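Local coordinates for mannan endo-1,4-beta-mannosidase (Cryptopygus antarcticus, PDB 4OOU), which hydrolyses the beta-1,4-linked backbone of mannans, including locust bean gum and konjac, releasing mainly short manno-oligosaccharides, at residues A80-V86 with L127-N133; L109-S114 with P162-L167; E21-A25 with S234-V238; L65-N70 with D115-A120; E149-N153 with K220-I225. All coordinates share one frame; numbering follows the deposited sequence.

The five contacts sample successive layers of this TIM barrel. Contact 1, a buried pair of parallel strands, has its centre about 7 Å from the centre of the chain. Contacts 2 and 4 sit outside it, pairing helix 109-122 with 149-167 and with 58-74; their centres are about 15 Å apart, and both pack against contact 1. Contact 5 continues the ring, joining helix 149-167 to 215-232, and reaches contact 1 through I225 and L131. Along the chain, contacts 1, 2 and 4 interleave, and contact 3 encloses all the others, tying the N-terminal segment to the loop before strand 238-241. Substrate-binding residues occur in contacts 1 and 5.

Contact 1 (A80-V86 with L127-N133); sequences ARVWVHV and LILVLFN
V82 turns CG1 into the gap between its backbone N and carbonyl carbon (chi1 50°), where V82 CG1 meets L129 CD2 at 3.6 Å, the two side chains lying side by side. H85, its CG beside the backbone N (chi1 -51°) and its NE2 bonded to Y155 OH, sets CD2 over one face of the F132 ring, 3.4 Å from F132 CZ. The backbones run parallel: I128 N donates to A80 O, V82 N to I128 O at 2.9 Å, V130 N to V82 O, and V84 N to V130 O at 2.8 Å. Beyond W83 the register slips by one residue in a beta bulge. There V86 N bonds to L131 O at 3.2 Å, and a water accepts from V86 N and donates to V130 O. On the face shared with W83 and V130, the extended R81 forms salt bridges with E177 and E312, the probable nucleophile. Adjacent parallel strands, with W83 at the substrate site, fit the (beta/alpha)8 barrel of this family 5 enzyme.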
# COMPACT_ATOMS: atom_id res chain seq x y z
N ALA A 80 3.31 -7.69 5.82
CA ALA A 80 4.05 -6.48 6.14
C ALA A 80 4.03 -5.52 4.95
O ALA A 80 4.32 -5.91 3.82
CB ALA A 80 5.48 -6.82 6.51
N ARG A 81 3.68 -4.26 5.21
CA ARG A 81 3.74 -3.20 4.20
C ARG A 81 5.06 -2.44 4.43
O ARG A 81 5.38 -2.01 5.57
CB ARG A 81 2.54 -2.28 4.36
CG ARG A 81 2.32 -1.20 3.31
CD ARG A 81 1.11 -0.39 3.71
NE ARG A 81 0.80 0.69 2.80
CZ ARG A 81 0.83 1.99 3.08
NH1 ARG A 81 1.19 2.43 4.29
NH2 ARG A 81 0.46 2.86 2.15
N VAL A 82 5.84 -2.30 3.36
CA VAL A 82 7.17 -1.77 3.48
C VAL A 82 7.51 -0.91 2.28
O VAL A 82 7.19 -1.26 1.16
CB VAL A 82 8.19 -2.90 3.67
CG1 VAL A 82 8.01 -3.98 2.63
CG2 VAL A 82 9.63 -2.37 3.67
N TRP A 83 8.16 0.22 2.55
CA TRP A 83 8.32 1.31 1.60
C TRP A 83 9.65 1.19 0.85
O TRP A 83 10.66 0.78 1.44
CB TRP A 83 8.25 2.63 2.37
CG TRP A 83 6.88 3.02 2.88
CD1 TRP A 83 5.83 2.20 3.20
CD2 TRP A 83 6.42 4.34 3.15
NE1 TRP A 83 4.76 2.93 3.62
CE2 TRP A 83 5.10 4.24 3.60
CE3 TRP A 83 7.00 5.60 3.04
CZ2 TRP A 83 4.35 5.35 3.93
CZ3 TRP A 83 6.26 6.70 3.36
CH2 TRP A 83 4.96 6.57 3.80
N VAL A 84 9.65 1.55 -0.44
CA VAL A 84 10.83 1.38 -1.32
C VAL A 84 11.47 2.68 -1.85
O VAL A 84 12.47 3.15 -1.28
CB VAL A 84 10.54 0.40 -2.49
CG1 VAL A 84 11.86 -0.01 -3.16
CG2 VAL A 84 9.81 -0.84 -1.99
N HIS A 85 10.98 3.26 -2.93
CA HIS A 85 11.63 4.48 -3.41
C HIS A 85 11.48 5.63 -2.38
O HIS A 85 12.47 6.33 -2.07
CB HIS A 85 11.10 4.93 -4.77
CG HIS A 85 11.10 3.85 -5.79
ND1 HIS A 85 12.05 2.85 -5.81
CD2 HIS A 85 10.27 3.61 -6.83
CE1 HIS A 85 11.78 2.02 -6.80
NE2 HIS A 85 10.72 2.47 -7.44
N VAL A 86 10.27 5.79 -1.86
CA VAL A 86 9.97 6.85 -0.87
C VAL A 86 10.10 8.23 -1.50
O VAL A 86 9.19 8.65 -2.21
CB VAL A 86 10.79 6.68 0.44
CG1 VAL A 86 10.33 7.64 1.53
CG2 VAL A 86 10.69 5.25 0.95
N LEU A 127 4.40 -9.56 1.56
CA LEU A 127 4.87 -8.19 1.51
C LEU A 127 4.00 -7.34 0.61
O LEU A 127 3.53 -7.79 -0.42
CB LEU A 127 6.31 -8.16 1.03
CG LEU A 127 7.35 -8.64 2.02
CD1 LEU A 127 8.73 -8.10 1.64
CD2 LEU A 127 7.01 -8.21 3.45
N ILE A 128 3.76 -6.12 1.03
CA ILE A 128 3.24 -5.12 0.12
C ILE A 128 4.37 -4.12 -0.03
O ILE A 128 4.90 -3.59 0.95
CB ILE A 128 1.98 -4.44 0.64
CG1 ILE A 128 0.81 -5.44 0.67
CG2 ILE A 128 1.62 -3.23 -0.24
CD1 ILE A 128 -0.37 -4.97 1.51
N LEU A 129 4.79 -3.92 -1.27
CA LEU A 129 5.88 -3.02 -1.54
C LEU A 129 5.27 -1.71 -1.96
O LEU A 129 4.52 -1.69 -2.92
CB LEU A 129 6.72 -3.60 -2.67
CG LEU A 129 7.37 -4.90 -2.26
CD1 LEU A 129 8.45 -5.32 -3.24
CD2 LEU A 129 7.93 -4.82 -0.84
N VAL A 130 5.56 -0.62 -1.25
CA VAL A 130 5.02 0.68 -1.68
C VAL A 130 6.09 1.49 -2.38
O VAL A 130 7.18 1.73 -1.85
CB VAL A 130 4.21 1.43 -0.58
CG1 VAL A 130 4.71 1.13 0.77
CG2 VAL A 130 4.19 2.94 -0.80
N LEU A 131 5.77 1.88 -3.62
CA LEU A 131 6.73 2.46 -4.54
C LEU A 131 7.16 3.85 -4.11
O LEU A 131 8.32 4.03 -3.74
CB LEU A 131 6.16 2.47 -5.96
CG LEU A 131 6.69 1.39 -6.90
CD1 LEU A 131 7.06 0.13 -6.18
CD2 LEU A 131 5.69 1.10 -8.00
N PHE A 132 6.24 4.81 -4.15
CA PHE A 132 6.56 6.19 -3.76
C PHE A 132 5.70 6.72 -2.65
O PHE A 132 4.58 6.30 -2.43
CB PHE A 132 6.36 7.13 -4.94
CG PHE A 132 7.22 6.80 -6.12
CD1 PHE A 132 8.52 7.25 -6.20
CD2 PHE A 132 6.71 6.07 -7.17
CE1 PHE A 132 9.30 6.94 -7.31
CE2 PHE A 132 7.46 5.79 -8.29
CZ PHE A 132 8.76 6.21 -8.36
N ASN A 133 6.23 7.71 -1.97
CA ASN A 133 5.42 8.46 -1.02
C ASN A 133 4.69 9.58 -1.73
O ASN A 133 5.28 10.21 -2.58
CB ASN A 133 6.33 9.06 0.03
CG ASN A 133 5.62 9.42 1.31
OD1 ASN A 133 6.21 10.11 2.16
ND2 ASN A 133 4.37 8.97 1.50
O HOH W 1 7.77 4.42 -1.13

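Contact 2 (L109-S114 with P162-L167); sequences LINDLS and PMVNAL
I110 fits as a knob into the hole formed by P162, M163, A166 and L167, and each of its branches takes a different wall. I110 CG2 leans on A166 CB at 3.3 Å, a tight approach of two methyl groups. The I110 side chain crosses M163 at a slant, I110 CG1 coming within 4.0 Å of M163 CG. From there I110 CD1, carried outward by a chain that is straight beyond CG1 (chi2 178°), ends 3.6 Å from P162 O. Toward the barrel, M163 bends at its last torsion and crosses L109 at a slant, with M163 SD against L109 CD2 at 3.4 Å. At the other end of the contact L167 lies at about a right angle to L113: L167 CD1 touches L113 CB at 4.1 Å, while L167 CD2 rests 3.8 Å from S114 N. An alanine in place of I110 is likely to open a gap among the four residues of the hole and deprive A166 of its methyl neighbour. Segments 109-114 and 162-167 of helices 109-122 and 149-167, neighbours in the outer layer of the barrel, cross at -36°, their axes 10.1 Å apart. S114 OG turns to K170 instead, and no hydrogen bond joins the two segments. The match therefore depends on the shape of aliphatic groups and one thioether, with no polar pair to fix its direction.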
# COMPACT_ATOMS: atom_id res chain seq x y z
N LEU A 109 19.27 -2.90 -5.81
CA LEU A 109 17.87 -2.92 -5.33
C LEU A 109 17.15 -4.24 -5.54
O LEU A 109 16.54 -4.76 -4.61
CB LEU A 109 17.02 -1.84 -6.02
CG LEU A 109 15.60 -1.72 -5.47
CD1 LEU A 109 15.46 -0.52 -4.57
CD2 LEU A 109 14.60 -1.61 -6.59
N ILE A 110 17.20 -4.77 -6.77
CA ILE A 110 16.42 -5.97 -7.09
C ILE A 110 16.88 -7.14 -6.22
O ILE A 110 16.06 -7.80 -5.61
CB ILE A 110 16.43 -6.28 -8.61
CG1 ILE A 110 15.75 -5.14 -9.38
CG2 ILE A 110 15.66 -7.55 -8.92
CD1 ILE A 110 15.74 -5.31 -10.88
N ASN A 111 18.18 -7.36 -6.10
CA ASN A 111 18.63 -8.41 -5.16
C ASN A 111 18.23 -8.12 -3.71
O ASN A 111 17.79 -9.03 -2.98
CB ASN A 111 20.15 -8.61 -5.22
CG ASN A 111 20.63 -8.94 -6.60
OD1 ASN A 111 19.98 -9.68 -7.37
ND2 ASN A 111 21.77 -8.37 -6.95
N ASP A 112 18.37 -6.87 -3.27
CA ASP A 112 17.97 -6.52 -1.90
C ASP A 112 16.52 -6.85 -1.63
O ASP A 112 16.21 -7.46 -0.61
CB ASP A 112 18.23 -5.05 -1.63
CG ASP A 112 19.68 -4.76 -1.47
OD1 ASP A 112 20.48 -5.72 -1.45
OD2 ASP A 112 20.01 -3.57 -1.36
N LEU A 113 15.64 -6.48 -2.55
CA LEU A 113 14.24 -6.87 -2.43
C LEU A 113 14.08 -8.42 -2.52
O LEU A 113 13.39 -9.05 -1.69
CB LEU A 113 13.37 -6.12 -3.47
CG LEU A 113 13.30 -4.57 -3.30
CD1 LEU A 113 12.80 -3.90 -4.57
CD2 LEU A 113 12.45 -4.07 -2.14
N SER A 114 14.71 -9.01 -3.53
CA SER A 114 14.71 -10.48 -3.75
C SER A 114 15.04 -11.17 -2.42
O SER A 114 14.28 -12.02 -1.94
CB SER A 114 15.74 -10.80 -4.86
OG SER A 114 15.39 -11.91 -5.69
N PRO A 162 11.94 -3.76 -15.04
CA PRO A 162 12.92 -4.74 -14.58
C PRO A 162 12.70 -5.23 -13.14
O PRO A 162 12.98 -6.41 -12.83
CB PRO A 162 14.28 -4.02 -14.72
CG PRO A 162 14.00 -2.70 -15.33
CD PRO A 162 12.56 -2.61 -15.73
N MET A 163 12.23 -4.36 -12.27
CA MET A 163 11.86 -4.78 -10.90
C MET A 163 10.70 -5.79 -10.92
O MET A 163 10.73 -6.81 -10.25
CB MET A 163 11.46 -3.58 -10.05
CG MET A 163 12.59 -2.70 -9.57
SD MET A 163 11.84 -1.42 -8.53
CE MET A 163 11.89 -0.14 -9.73
N VAL A 164 9.68 -5.50 -11.72
CA VAL A 164 8.54 -6.39 -11.79
C VAL A 164 8.96 -7.74 -12.33
O VAL A 164 8.49 -8.77 -11.84
CB VAL A 164 7.41 -5.83 -12.70
CG1 VAL A 164 6.18 -6.73 -12.59
CG2 VAL A 164 7.05 -4.39 -12.32
N ASN A 165 9.82 -7.76 -13.34
CA ASN A 165 10.12 -9.02 -14.03
C ASN A 165 10.96 -9.93 -13.16
O ASN A 165 10.80 -11.16 -13.21
CB ASN A 165 10.74 -8.77 -15.40
CG ASN A 165 9.69 -8.50 -16.45
OD1 ASN A 165 8.76 -9.30 -16.59
ND2 ASN A 165 9.79 -7.37 -17.16
N ALA A 166 11.79 -9.34 -12.32
CA ALA A 166 12.62 -10.14 -11.42
C ALA A 166 11.85 -10.63 -10.20
O ALA A 166 12.15 -11.65 -9.67
CB ALA A 166 13.84 -9.35 -10.99
N LEU A 167 10.83 -9.90 -9.76
CA LEU A 167 10.19 -10.24 -8.49
C LEU A 167 8.82 -10.95 -8.60
O LEU A 167 8.22 -11.35 -7.57
CB LEU A 167 10.04 -8.97 -7.65
CG LEU A 167 11.29 -8.15 -7.32
CD1 LEU A 167 10.82 -6.94 -6.52
CD2 LEU A 167 12.37 -8.92 -6.57

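Contact 3 (E21-A25 with S234-V238); sequences EFLKA and SKALV
At the N-terminal end of the barrel, where the chain enters the hairpin of strands 24-26 and 29-32, F22 receives K235 from the loop that leads into strand 238-241. The pairing is a cation-pi contact reinforced by CH-pi: K235 CE stands over the centre of one face of the F22 ring, 3.6 Å from its centroid and only 2° off the normal, and K235 NZ lies 3.9 Å from the same centroid, displaced toward the CD2-CE2 side. The lysine gets there by folding twice, with CG set between its backbone N and carbonyl carbon (chi1 56°) and a second bend at chi2, before its chain crosses the phenyl side chain at about a right angle. Its ammonium group has stronger partners besides the ring, a salt bridge to D233 and a hydrogen bond to the backbone O of K168. Replacing F22 by an alanine would probably strip the K235 methylene of its aromatic cover and leave those two polar bonds to hold the ammonium group. Deeper in the contact, L237 is divided between two residues of the N-terminal segment: L237 CD1 meets L23 CD1 at 3.8 Å, and L237 CD2 reaches A25 CB at 3.9 Å.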
# COMPACT_ATOMS: atom_id res chain seq x y z
N GLU A 21 1.02 -20.91 -6.22
CA GLU A 21 -0.08 -20.03 -5.84
C GLU A 21 0.40 -18.65 -5.35
O GLU A 21 1.37 -18.55 -4.59
CB GLU A 21 -0.93 -20.70 -4.77
CG GLU A 21 -1.87 -21.76 -5.31
CD GLU A 21 -2.88 -21.12 -6.24
OE1 GLU A 21 -3.54 -20.13 -5.79
OE2 GLU A 21 -2.98 -21.57 -7.41
N PHE A 22 -0.29 -17.61 -5.82
CA PHE A 22 -0.08 -16.25 -5.37
C PHE A 22 -1.36 -15.77 -4.76
O PHE A 22 -2.39 -16.39 -4.93
CB PHE A 22 0.31 -15.34 -6.54
CG PHE A 22 1.55 -15.79 -7.26
CD1 PHE A 22 1.47 -16.77 -8.26
CD2 PHE A 22 2.79 -15.26 -6.92
CE1 PHE A 22 2.62 -17.21 -8.92
CE2 PHE A 22 3.94 -15.69 -7.56
CZ PHE A 22 3.85 -16.67 -8.57
N LEU A 23 -1.29 -14.67 -4.02
CA LEU A 23 -2.49 -13.99 -3.50
C LEU A 23 -3.23 -13.38 -4.68
O LEU A 23 -2.62 -12.67 -5.46
CB LEU A 23 -2.05 -12.87 -2.54
CG LEU A 23 -2.86 -12.45 -1.31
CD1 LEU A 23 -3.28 -10.98 -1.39
CD2 LEU A 23 -4.02 -13.36 -1.02
N LYS A 24 -4.52 -13.68 -4.81
CA LYS A 24 -5.36 -13.09 -5.87
C LYS A 24 -6.37 -12.18 -5.20
O LYS A 24 -6.47 -12.18 -3.97
CB LYS A 24 -6.10 -14.15 -6.69
CG LYS A 24 -5.31 -15.44 -6.89
CD LYS A 24 -6.05 -16.49 -7.72
CE LYS A 24 -5.50 -16.59 -9.15
NZ LYS A 24 -6.14 -17.70 -9.91
N ALA A 25 -7.04 -11.37 -6.00
CA ALA A 25 -8.16 -10.57 -5.57
C ALA A 25 -9.28 -10.87 -6.54
O ALA A 25 -9.08 -10.73 -7.73
CB ALA A 25 -7.84 -9.09 -5.63
N SER A 234 1.00 -10.21 -15.20
CA SER A 234 -0.43 -10.09 -15.49
C SER A 234 -1.22 -10.25 -14.21
O SER A 234 -2.17 -9.52 -14.01
CB SER A 234 -0.90 -11.11 -16.55
OG SER A 234 -0.60 -12.44 -16.15
N LYS A 235 -0.82 -11.20 -13.35
CA LYS A 235 -1.53 -11.46 -12.08
C LYS A 235 -1.15 -10.57 -10.88
O LYS A 235 -1.72 -10.73 -9.79
CB LYS A 235 -1.41 -12.93 -11.63
CG LYS A 235 -0.00 -13.49 -11.49
CD LYS A 235 0.88 -12.81 -10.47
CE LYS A 235 2.18 -13.61 -10.32
NZ LYS A 235 3.29 -12.85 -9.72
N ALA A 236 -0.21 -9.64 -11.07
CA ALA A 236 0.19 -8.73 -10.00
C ALA A 236 -0.98 -7.83 -9.48
O ALA A 236 -1.89 -7.40 -10.22
CB ALA A 236 1.38 -7.87 -10.43
N LEU A 237 -0.92 -7.60 -8.18
CA LEU A 237 -1.95 -6.88 -7.47
C LEU A 237 -1.46 -5.47 -7.22
O LEU A 237 -0.35 -5.25 -6.74
CB LEU A 237 -2.27 -7.60 -6.15
CG LEU A 237 -2.99 -8.95 -6.22
CD1 LEU A 237 -3.38 -9.30 -4.79
CD2 LEU A 237 -4.22 -8.95 -7.13
N VAL A 238 -2.28 -4.49 -7.55
CA VAL A 238 -1.85 -3.12 -7.37
C VAL A 238 -2.85 -2.42 -6.50
O VAL A 238 -4.06 -2.70 -6.61
CB VAL A 238 -1.69 -2.39 -8.67
CG1 VAL A 238 -1.13 -1.00 -8.40
CG2 VAL A 238 -0.72 -3.16 -9.58

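Contact 4 (L65-N70 with D115-A120); sequences LKDWIN and DLLDYA
K66 and D115 tie together two neighbouring helices of the TIM-barrel outer layer, 58-74 and 109-122; the axes of their segments 65-70 and 115-120 pass 10.2 Å apart at -24°. Their salt bridge is short, K66 NZ to D115 OD2 at 2.6 Å, and it uses the syn lone pair of that oxygen. Y58 OH also hydrogen-bonds to D115 OD2, which is thus gripped twice from the helix of K66. A second polar link lies farther along that helix, where N70 ND2 donates to Y119 OH at 2.6 Å, the hydroxyl sitting almost exactly in the amide plane. Aromatic contacts come next. On its way to the aspartate the extended lysine chain passes over one face of the Y119 ring, with K66 CG 3.6 Å from its centroid in a CH-pi contact. The tyrosine side chain, with CG anti to its backbone N (chi1 -176°), reaches across to the opposing helix, and its phenol is held by K66 over a face and by N70 at the rim. Apolar packing toward the barrel comes from L65 and L116, which cross at about a right angle, L65 CD1 against L116 CD1 at 3.5 Å. Separately, I69 CG1 meets the edge of the Y119 ring, 3.8 Å from Y119 CD2.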
# COMPACT_ATOMS: atom_id res chain seq x y z
N LEU A 65 14.93 -5.99 9.71
CA LEU A 65 13.59 -6.19 9.18
C LEU A 65 13.27 -7.63 8.92
O LEU A 65 12.12 -7.96 8.92
CB LEU A 65 13.20 -5.27 8.04
CG LEU A 65 14.23 -4.62 7.21
CD1 LEU A 65 14.63 -5.73 6.31
CD2 LEU A 65 13.61 -3.46 6.46
N LYS A 66 14.27 -8.47 8.77
CA LYS A 66 14.05 -9.91 8.90
C LYS A 66 13.52 -10.27 10.28
O LYS A 66 12.59 -11.08 10.40
CB LYS A 66 15.33 -10.66 8.63
CG LYS A 66 15.56 -10.84 7.15
CD LYS A 66 17.00 -11.13 6.81
CE LYS A 66 17.16 -11.31 5.32
NZ LYS A 66 18.60 -11.32 4.99
N ASP A 67 14.10 -9.65 11.31
CA ASP A 67 13.68 -9.87 12.70
C ASP A 67 12.22 -9.50 12.88
O ASP A 67 11.42 -10.24 13.46
CB ASP A 67 14.49 -9.00 13.63
CG ASP A 67 14.03 -9.13 15.04
OD1 ASP A 67 14.06 -10.27 15.52
OD2 ASP A 67 13.60 -8.13 15.66
N TRP A 68 11.91 -8.30 12.38
CA TRP A 68 10.54 -7.80 12.33
C TRP A 68 9.62 -8.74 11.56
O TRP A 68 8.49 -9.01 12.00
CB TRP A 68 10.50 -6.41 11.70
CG TRP A 68 11.26 -5.38 12.44
CD1 TRP A 68 11.94 -5.53 13.61
CD2 TRP A 68 11.43 -4.01 12.06
NE1 TRP A 68 12.54 -4.34 13.98
CE2 TRP A 68 12.23 -3.39 13.05
CE3 TRP A 68 10.98 -3.25 10.98
CZ2 TRP A 68 12.58 -2.06 12.99
CZ3 TRP A 68 11.33 -1.93 10.91
CH2 TRP A 68 12.12 -1.34 11.91
N ILE A 69 10.06 -9.26 10.42
CA ILE A 69 9.17 -10.23 9.78
C ILE A 69 9.02 -11.48 10.74
O ILE A 69 7.91 -11.97 10.96
CB ILE A 69 9.38 -10.55 8.23
CG1 ILE A 69 9.73 -11.98 8.05
CG2 ILE A 69 10.30 -9.67 7.39
CD1 ILE A 69 8.44 -12.77 8.12
N ASN A 70 10.10 -11.94 11.40
CA ASN A 70 9.96 -13.01 12.42
C ASN A 70 8.95 -12.71 13.49
O ASN A 70 8.16 -13.56 13.91
CB ASN A 70 11.29 -13.33 13.13
CG ASN A 70 12.40 -13.77 12.18
OD1 ASN A 70 13.59 -13.73 12.55
ND2 ASN A 70 12.04 -14.20 10.96
N ASP A 115 16.12 -10.75 -1.77
CA ASP A 115 16.49 -11.35 -0.48
C ASP A 115 15.35 -11.29 0.53
O ASP A 115 15.03 -12.28 1.20
CB ASP A 115 17.72 -10.67 0.13
CG ASP A 115 18.30 -11.46 1.31
OD1 ASP A 115 19.05 -12.43 1.09
OD2 ASP A 115 18.02 -11.11 2.46
N LEU A 116 14.76 -10.11 0.66
CA LEU A 116 13.80 -9.87 1.73
C LEU A 116 12.58 -10.68 1.45
O LEU A 116 12.00 -11.24 2.37
CB LEU A 116 13.44 -8.38 1.88
CG LEU A 116 12.62 -8.04 3.15
CD1 LEU A 116 13.26 -8.41 4.49
CD2 LEU A 116 12.30 -6.56 3.17
N LEU A 117 12.21 -10.76 0.16
CA LEU A 117 11.03 -11.51 -0.23
C LEU A 117 11.20 -13.02 0.03
O LEU A 117 10.26 -13.70 0.48
CB LEU A 117 10.68 -11.22 -1.68
CG LEU A 117 10.05 -9.83 -1.87
CD1 LEU A 117 10.07 -9.32 -3.31
CD2 LEU A 117 8.61 -9.86 -1.39
N ASP A 118 12.40 -13.54 -0.24
CA ASP A 118 12.72 -14.95 0.00
C ASP A 118 12.63 -15.26 1.51
O ASP A 118 12.26 -16.37 1.90
CB ASP A 118 14.15 -15.30 -0.50
CG ASP A 118 14.30 -15.27 -2.03
OD1 ASP A 118 13.32 -15.04 -2.74
OD2 ASP A 118 15.41 -15.50 -2.54
N TYR A 119 12.99 -14.28 2.35
CA TYR A 119 13.08 -14.52 3.78
C TYR A 119 11.67 -14.54 4.31
O TYR A 119 11.31 -15.39 5.12
CB TYR A 119 13.89 -13.45 4.51
CG TYR A 119 14.04 -13.78 5.95
CD1 TYR A 119 15.07 -14.58 6.39
CD2 TYR A 119 13.12 -13.33 6.89
CE1 TYR A 119 15.20 -14.91 7.74
CE2 TYR A 119 13.23 -13.66 8.23
CZ TYR A 119 14.27 -14.44 8.66
OH TYR A 119 14.39 -14.78 9.99
N ALA A 120 10.89 -13.60 3.80
CA ALA A 120 9.52 -13.41 4.22
C ALA A 120 8.68 -14.64 3.93
O ALA A 120 7.85 -15.06 4.74
CB ALA A 120 8.94 -12.21 3.47

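Contact 5 (E149-N153 with K220-I225); sequences ESKLN and KTINWI
E149 and K220 form the salt bridge between two adjacent outer helices of the (beta/alpha)8 barrel, 149-167 and 215-232, with E149 OE2 and K220 NZ 2.8 Å apart. The lysine approaches this oxygen on its anti side, 27° out of the carboxylate plane, so the grip is oblique. E149 opens its helix, and it belongs with S150 and K151 to the residues that bind substrate; its carboxylate is held by K220. The other oxygen turns to W224: E149 OE1 lies at the edge of the indole, 3.5 Å from W224 CH2, with carboxylate and ring planes 63° apart, which probably sets the carboxylate's negative charge against the weakly positive rim. N153, one turn on, brings ND2 to the same rim, 3.5 Å from W224 CZ3. K269, from the loop after helix 260-267, adds a cation-pi contact to the indole. Packing lies on the side toward the barrel, where L152 sends its two methyl branches separate ways, its CG anti to the backbone N (chi1 -173°). L152 CD2 rests 4.1 Å from W224 CB, and L152 and I225 cross at about a right angle, L152 CD1 4.0 Å from I225 CG1.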
# COMPACT_ATOMS: atom_id res chain seq x y z
N GLU A 149 5.82 13.00 -19.47
CA GLU A 149 5.56 11.68 -20.03
C GLU A 149 6.83 10.91 -20.37
O GLU A 149 6.85 9.70 -20.22
CB GLU A 149 4.67 11.78 -21.28
CG GLU A 149 3.32 12.44 -21.05
CD GLU A 149 2.30 12.15 -22.15
OE1 GLU A 149 2.64 11.49 -23.17
OE2 GLU A 149 1.14 12.59 -21.97
N SER A 150 7.88 11.58 -20.85
CA SER A 150 9.13 10.86 -21.23
C SER A 150 9.93 10.41 -20.02
O SER A 150 10.51 9.32 -20.01
CB SER A 150 10.03 11.70 -22.18
OG SER A 150 10.43 12.93 -21.59
N LYS A 151 9.94 11.26 -18.99
CA LYS A 151 10.69 10.98 -17.78
C LYS A 151 10.04 9.85 -17.00
O LYS A 151 10.72 9.06 -16.35
CB LYS A 151 10.82 12.24 -16.92
CG LYS A 151 11.73 13.34 -17.49
CD LYS A 151 11.74 14.60 -16.61
CE LYS A 151 12.69 15.68 -17.14
NZ LYS A 151 12.70 16.94 -16.35
N LEU A 152 8.71 9.75 -17.07
CA LEU A 152 7.98 8.64 -16.43
C LEU A 152 8.29 7.32 -17.07
O LEU A 152 8.52 6.31 -16.36
CB LEU A 152 6.46 8.87 -16.49
CG LEU A 152 5.54 7.90 -15.71
CD1 LEU A 152 6.08 7.49 -14.35
CD2 LEU A 152 4.19 8.55 -15.53
N ASN A 153 8.31 7.32 -18.40
CA ASN A 153 8.71 6.14 -19.13
C ASN A 153 10.15 5.74 -18.83
O ASN A 153 10.49 4.55 -18.93
CB ASN A 153 8.51 6.31 -20.64
CG ASN A 153 7.05 6.20 -21.06
OD1 ASN A 153 6.38 5.19 -20.81
ND2 ASN A 153 6.55 7.25 -21.71
N LYS A 220 -3.30 10.00 -13.63
CA LYS A 220 -2.60 9.64 -14.86
C LYS A 220 -1.30 8.92 -14.48
O LYS A 220 -0.93 7.87 -15.04
CB LYS A 220 -2.28 10.90 -15.64
CG LYS A 220 -1.65 10.61 -17.00
CD LYS A 220 -0.61 11.65 -17.39
CE LYS A 220 -0.44 11.68 -18.89
NZ LYS A 220 0.48 12.77 -19.25
N THR A 221 -0.61 9.50 -13.51
CA THR A 221 0.65 8.92 -13.09
C THR A 221 0.44 7.51 -12.55
O THR A 221 1.18 6.58 -12.92
CB THR A 221 1.34 9.82 -12.08
OG1 THR A 221 1.60 11.06 -12.72
CG2 THR A 221 2.64 9.23 -11.61
N ILE A 222 -0.58 7.32 -11.71
CA ILE A 222 -0.75 5.99 -11.16
C ILE A 222 -1.31 5.02 -12.23
O ILE A 222 -0.91 3.86 -12.28
CB ILE A 222 -1.30 5.91 -9.66
CG1 ILE A 222 -2.25 4.74 -9.47
CG2 ILE A 222 -1.90 7.20 -9.06
CD1 ILE A 222 -3.69 5.12 -9.62
N ASN A 223 -2.14 5.52 -13.13
CA ASN A 223 -2.62 4.72 -14.27
C ASN A 223 -1.46 4.15 -15.10
O ASN A 223 -1.35 2.92 -15.27
CB ASN A 223 -3.56 5.56 -15.15
CG ASN A 223 -4.12 4.80 -16.35
OD1 ASN A 223 -4.03 5.28 -17.48
ND2 ASN A 223 -4.72 3.61 -16.09
N TRP A 224 -0.57 5.03 -15.55
CA TRP A 224 0.56 4.59 -16.35
C TRP A 224 1.39 3.57 -15.59
O TRP A 224 1.84 2.58 -16.18
CB TRP A 224 1.47 5.74 -16.75
CG TRP A 224 0.94 6.58 -17.84
CD1 TRP A 224 -0.35 6.96 -18.01
CD2 TRP A 224 1.68 7.20 -18.90
NE1 TRP A 224 -0.47 7.77 -19.10
CE2 TRP A 224 0.76 7.94 -19.67
CE3 TRP A 224 3.04 7.21 -19.27
CZ2 TRP A 224 1.14 8.69 -20.81
CZ3 TRP A 224 3.42 7.95 -20.41
CH2 TRP A 224 2.47 8.68 -21.16
N ILE A 225 1.60 3.81 -14.30
CA ILE A 225 2.47 2.93 -13.54
C ILE A 225 1.88 1.53 -13.34
O ILE A 225 2.58 0.53 -13.56
CB ILE A 225 2.88 3.56 -12.21
CG1 ILE A 225 3.78 4.77 -12.48
CG2 ILE A 225 3.65 2.57 -11.36
CD1 ILE A 225 3.98 5.64 -11.25